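Local coordinates for protein type C neurotoxin (Clostridium botulinum, PDB 3PME) that probably binds nerve-cell membrane components, such as gangliosides or phosphatidylethanolamine, as the receptor-binding part of a C/D mosaic botulinum neurotoxin, at residues Y327-Q332 against T366-D371. Numbering follows the deposited sequence.
Sequences YALKLQ and TMLLAD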
ATOM      1  N   TYR A 327      12.832  21.250  17.691  1.00 18.24           N
ATOM      2  CA  TYR A 327      14.113  21.340  16.994  1.00 19.50           C
ATOM      3  C   TYR A 327      13.920  21.256  15.484  1.00 19.16           C
ATOM      4  O   TYR A 327      13.215  20.392  14.972  1.00 19.63           O
ATOM      5  CB  TYR A 327      15.056  20.217  17.437  1.00 18.26           C
ATOM      6  CG  TYR A 327      15.273  20.123  18.920  1.00 21.41           C
ATOM      7  CD1 TYR A 327      16.224  20.917  19.555  1.00 21.31           C
ATOM      8  CD2 TYR A 327      14.541  19.225  19.682  1.00 21.18           C
ATOM      9  CE1 TYR A 327      16.417  20.827  20.926  1.00 20.23           C
ATOM     10  CE2 TYR A 327      14.740  19.117  21.045  1.00 23.71           C
ATOM     11  CZ  TYR A 327      15.673  19.921  21.657  1.00 24.89           C
ATOM     12  OH  TYR A 327      15.859  19.811  23.016  1.00 29.04           O
ATOM     13  N   ALA A 328      14.550  22.169  14.768  1.00 18.47           N
ATOM     14  CA  ALA A 328      14.574  22.103  13.320  1.00 19.36           C
ATOM     15  C   ALA A 328      15.468  20.953  12.856  1.00 20.10           C
ATOM     16  O   ALA A 328      16.231  20.371  13.639  1.00 19.64           O
ATOM     17  CB  ALA A 328      15.073  23.422  12.747  1.00 21.03           C
ATOM     18  N   LEU A 329      15.357  20.635  11.572  1.00 17.68           N
ATOM     19  CA  LEU A 329      16.215  19.637  10.944  1.00 18.59           C
ATOM     20  C   LEU A 329      17.159  20.354   9.993  1.00 18.81           C
ATOM     21  O   LEU A 329      16.802  21.373   9.397  1.00 19.24           O
ATOM     22  CB  LEU A 329      15.363  18.625  10.188  1.00 17.30           C
ATOM     23  CG  LEU A 329      14.307  17.911  11.023  1.00 17.93           C
ATOM     24  CD1 LEU A 329      13.615  16.909  10.124  1.00 20.07           C
ATOM     25  CD2 LEU A 329      14.938  17.215  12.224  1.00 20.35           C
ATOM     26  N   LYS A 330      18.371  19.827   9.844  1.00 19.31           N
ATOM     27  CA  LYS A 330      19.376  20.475   9.009  1.00 20.44           C
ATOM     28  C   LYS A 330      20.063  19.441   8.145  1.00 19.14           C
ATOM     29  O   LYS A 330      19.934  18.247   8.387  1.00 19.12           O
ATOM     30  CB  LYS A 330      20.430  21.168   9.888  1.00 22.03           C
ATOM     31  CG  LYS A 330      19.837  22.134  10.906  1.00 27.34           C
ATOM     32  CD  LYS A 330      20.859  22.581  11.933  1.00 28.75           C
ATOM     33  CE  LYS A 330      21.946  23.422  11.303  1.00 35.57           C
ATOM     34  NZ  LYS A 330      22.928  23.884  12.328  1.00 39.26           N
ATOM     35  N   LEU A 331      20.791  19.918   7.139  1.00 19.47           N
ATOM     36  CA  LEU A 331      21.639  19.063   6.312  1.00 18.10           C
ATOM     37  C   LEU A 331      23.083  19.126   6.813  1.00 20.81           C
ATOM     38  O   LEU A 331      23.590  20.206   7.143  1.00 24.49           O
ATOM     39  CB  LEU A 331      21.588  19.512   4.848  1.00 18.77           C
ATOM     40  CG  LEU A 331      20.230  19.373   4.147  1.00 18.01           C
ATOM     41  CD1 LEU A 331      20.295  19.765   2.677  1.00 22.40           C
ATOM     42  CD2 LEU A 331      19.733  17.949   4.301  1.00 19.31           C
ATOM     43  N   GLN A 332      23.738  17.971   6.848  1.00 19.37           N
ATOM     44  CA  GLN A 332      25.146  17.868   7.242  1.00 20.87           C
ATOM     45  C   GLN A 332      25.937  17.171   6.137  1.00 21.42           C
ATOM     46  O   GLN A 332      25.541  16.110   5.657  1.00 20.26           O
ATOM     47  CB  GLN A 332      25.268  17.077   8.553  1.00 22.19           C
ATOM     48  CG  GLN A 332      26.700  16.697   8.925  1.00 25.77           C
ATOM     49  CD  GLN A 332      26.789  16.122  10.322  1.00 25.82           C
ATOM     50  OE1 GLN A 332      26.421  16.775  11.306  1.00 26.29           O
ATOM     51  NE2 GLN A 332      27.260  14.887  10.421  1.00 28.02           N
ATOM     52  N   THR A 366      12.414  12.474  21.020  1.00 22.75           N
ATOM     53  CA  THR A 366      11.589  13.318  20.170  1.00 21.40           C
ATOM     54  C   THR A 366      10.860  12.508  19.114  1.00 20.83           C
ATOM     55  O   THR A 366      11.197  11.348  18.838  1.00 21.03           O
ATOM     56  CB  THR A 366      12.411  14.389  19.442  1.00 21.54           C
ATOM     57  OG1 THR A 366      13.402  13.756  18.633  1.00 22.20           O
ATOM     58  CG2 THR A 366      13.095  15.345  20.433  1.00 22.18           C
ATOM     59  N   MET A 367       9.863  13.145  18.517  1.00 20.94           N
ATOM     60  CA  MET A 367       9.115  12.562  17.415  1.00 19.33           C
ATOM     61  C   MET A 367       9.056  13.603  16.321  1.00 19.75           C
ATOM     62  O   MET A 367       8.888  14.788  16.601  1.00 20.12           O
ATOM     63  CB  MET A 367       7.687  12.201  17.843  1.00 21.72           C
ATOM     64  CG  MET A 367       6.894  11.535  16.720  1.00 21.21           C
ATOM     65  SD  MET A 367       5.237  10.985  17.166  1.00 25.82           S
ATOM     66  CE  MET A 367       4.499  12.535  17.570  1.00 27.05           C
ATOM     67  N   LEU A 368       9.189  13.188  15.068  1.00 17.42           N
ATOM     68  CA  LEU A 368       9.083  14.149  13.980  1.00 19.14           C
ATOM     69  C   LEU A 368       7.627  14.481  13.668  1.00 18.00           C
ATOM     70  O   LEU A 368       6.764  13.590  13.597  1.00 19.09           O
ATOM     71  CB  LEU A 368       9.765  13.637  12.716  1.00 20.04           C
ATOM     72  CG  LEU A 368      11.242  13.280  12.829  1.00 21.21           C
ATOM     73  CD1 LEU A 368      11.819  13.047  11.433  1.00 20.49           C
ATOM     74  CD2 LEU A 368      11.985  14.387  13.537  1.00 22.50           C
ATOM     75  N   LEU A 369       7.350  15.767  13.495  1.00 18.85           N
ATOM     76  CA  LEU A 369       6.054  16.172  12.964  1.00 20.35           C
ATOM     77  C   LEU A 369       6.210  17.364  12.028  1.00 19.63           C
ATOM     78  O   LEU A 369       7.306  17.914  11.888  1.00 18.09           O
ATOM     79  CB  LEU A 369       5.045  16.441  14.087  1.00 24.04           C
ATOM     80  CG  LEU A 369       5.402  17.463  15.160  1.00 22.95           C
ATOM     81  CD1 LEU A 369       5.236  18.885  14.655  1.00 24.84           C
ATOM     82  CD2 LEU A 369       4.517  17.257  16.377  1.00 23.55           C
ATOM     83  N   ALA A 370       5.130  17.747  11.359  1.00 17.52           N
ATOM     84  CA  ALA A 370       5.173  18.924  10.500  1.00 17.95           C
ATOM     85  C   ALA A 370       4.054  19.881  10.884  1.00 19.80           C
ATOM     86  O   ALA A 370       2.930  19.464  11.141  1.00 20.77           O
ATOM     87  CB  ALA A 370       5.062  18.533   9.030  1.00 21.99           C
ATOM     88  N   ASP A 371       4.367  21.169  10.900  1.00 18.48           N
ATOM     89  CA  ASP A 371       3.382  22.191  11.248  1.00 20.16           C
ATOM     90  C   ASP A 371       3.951  23.529  10.806  1.00 21.71           C
ATOM     91  O   ASP A 371       5.110  23.609  10.372  1.00 20.72           O
ATOM     92  CB  ASP A 371       3.124  22.186  12.768  1.00 19.38           C
ATOM     93  CG  ASP A 371       1.824  22.913  13.181  1.00 23.81           C
ATOM     94  OD1 ASP A 371       1.106  23.485  12.330  1.00 23.37           O
ATOM     95  OD2 ASP A 371       1.533  22.906  14.397  1.00 24.12           O
TER
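Leu329 and Leu368 meet through one methyl each, CD2 of Leu329 lying 4.3 Å from CD2 of Leu368. Both side chains have nearly the same shape: CD1 is anti to CA in each (chi2 -177° for Leu329), which extends CD1 away from CA and leaves CD2 as the branch that touches. The second point of contact is between Tyr327 and Thr366. Here the methyl CG2 of Thr366 comes obliquely to the ring, 4.2 Å from CE2 of Tyr327, and the two side chains cross at about a right angle. With chi1 of -54°, the tyrosine ring swings beside its own backbone N, and this brings it to the threonine although the CA atoms of Tyr327 and Thr366 are 9.0 Å apart.

These four residues are buried, yet the area involved, 117 Å² summed over both sides, and nearest approaches no closer than those two indicate light van der Waals contact at two points. The separation is consistent with strand 383-389 lying between the two in the sheet order, paired antiparallel with each; its Ala388 hydrogen-bonds to the backbone of Tyr327 while also receiving the side chains of Thr366 and Leu368. Arg308 adds a cation-pi partner to the Tyr327 ring.

The other side of the contact is loose. Beyond Leu329 the segments splay apart: the side chains of Lys330 and Gln332 do not approach 366-371, and these residues are partly exposed, as is Asp371, farther along strand 366-373.

Both segments belong to the C-terminal receptor-binding region, of beta-trefoil type. Carbon-to-carbon contacts alone, without a polar bond between the segments, imply that nonpolar burial joins these strands here, while their shared pairing with strand 383-389 is consistent with their spacing.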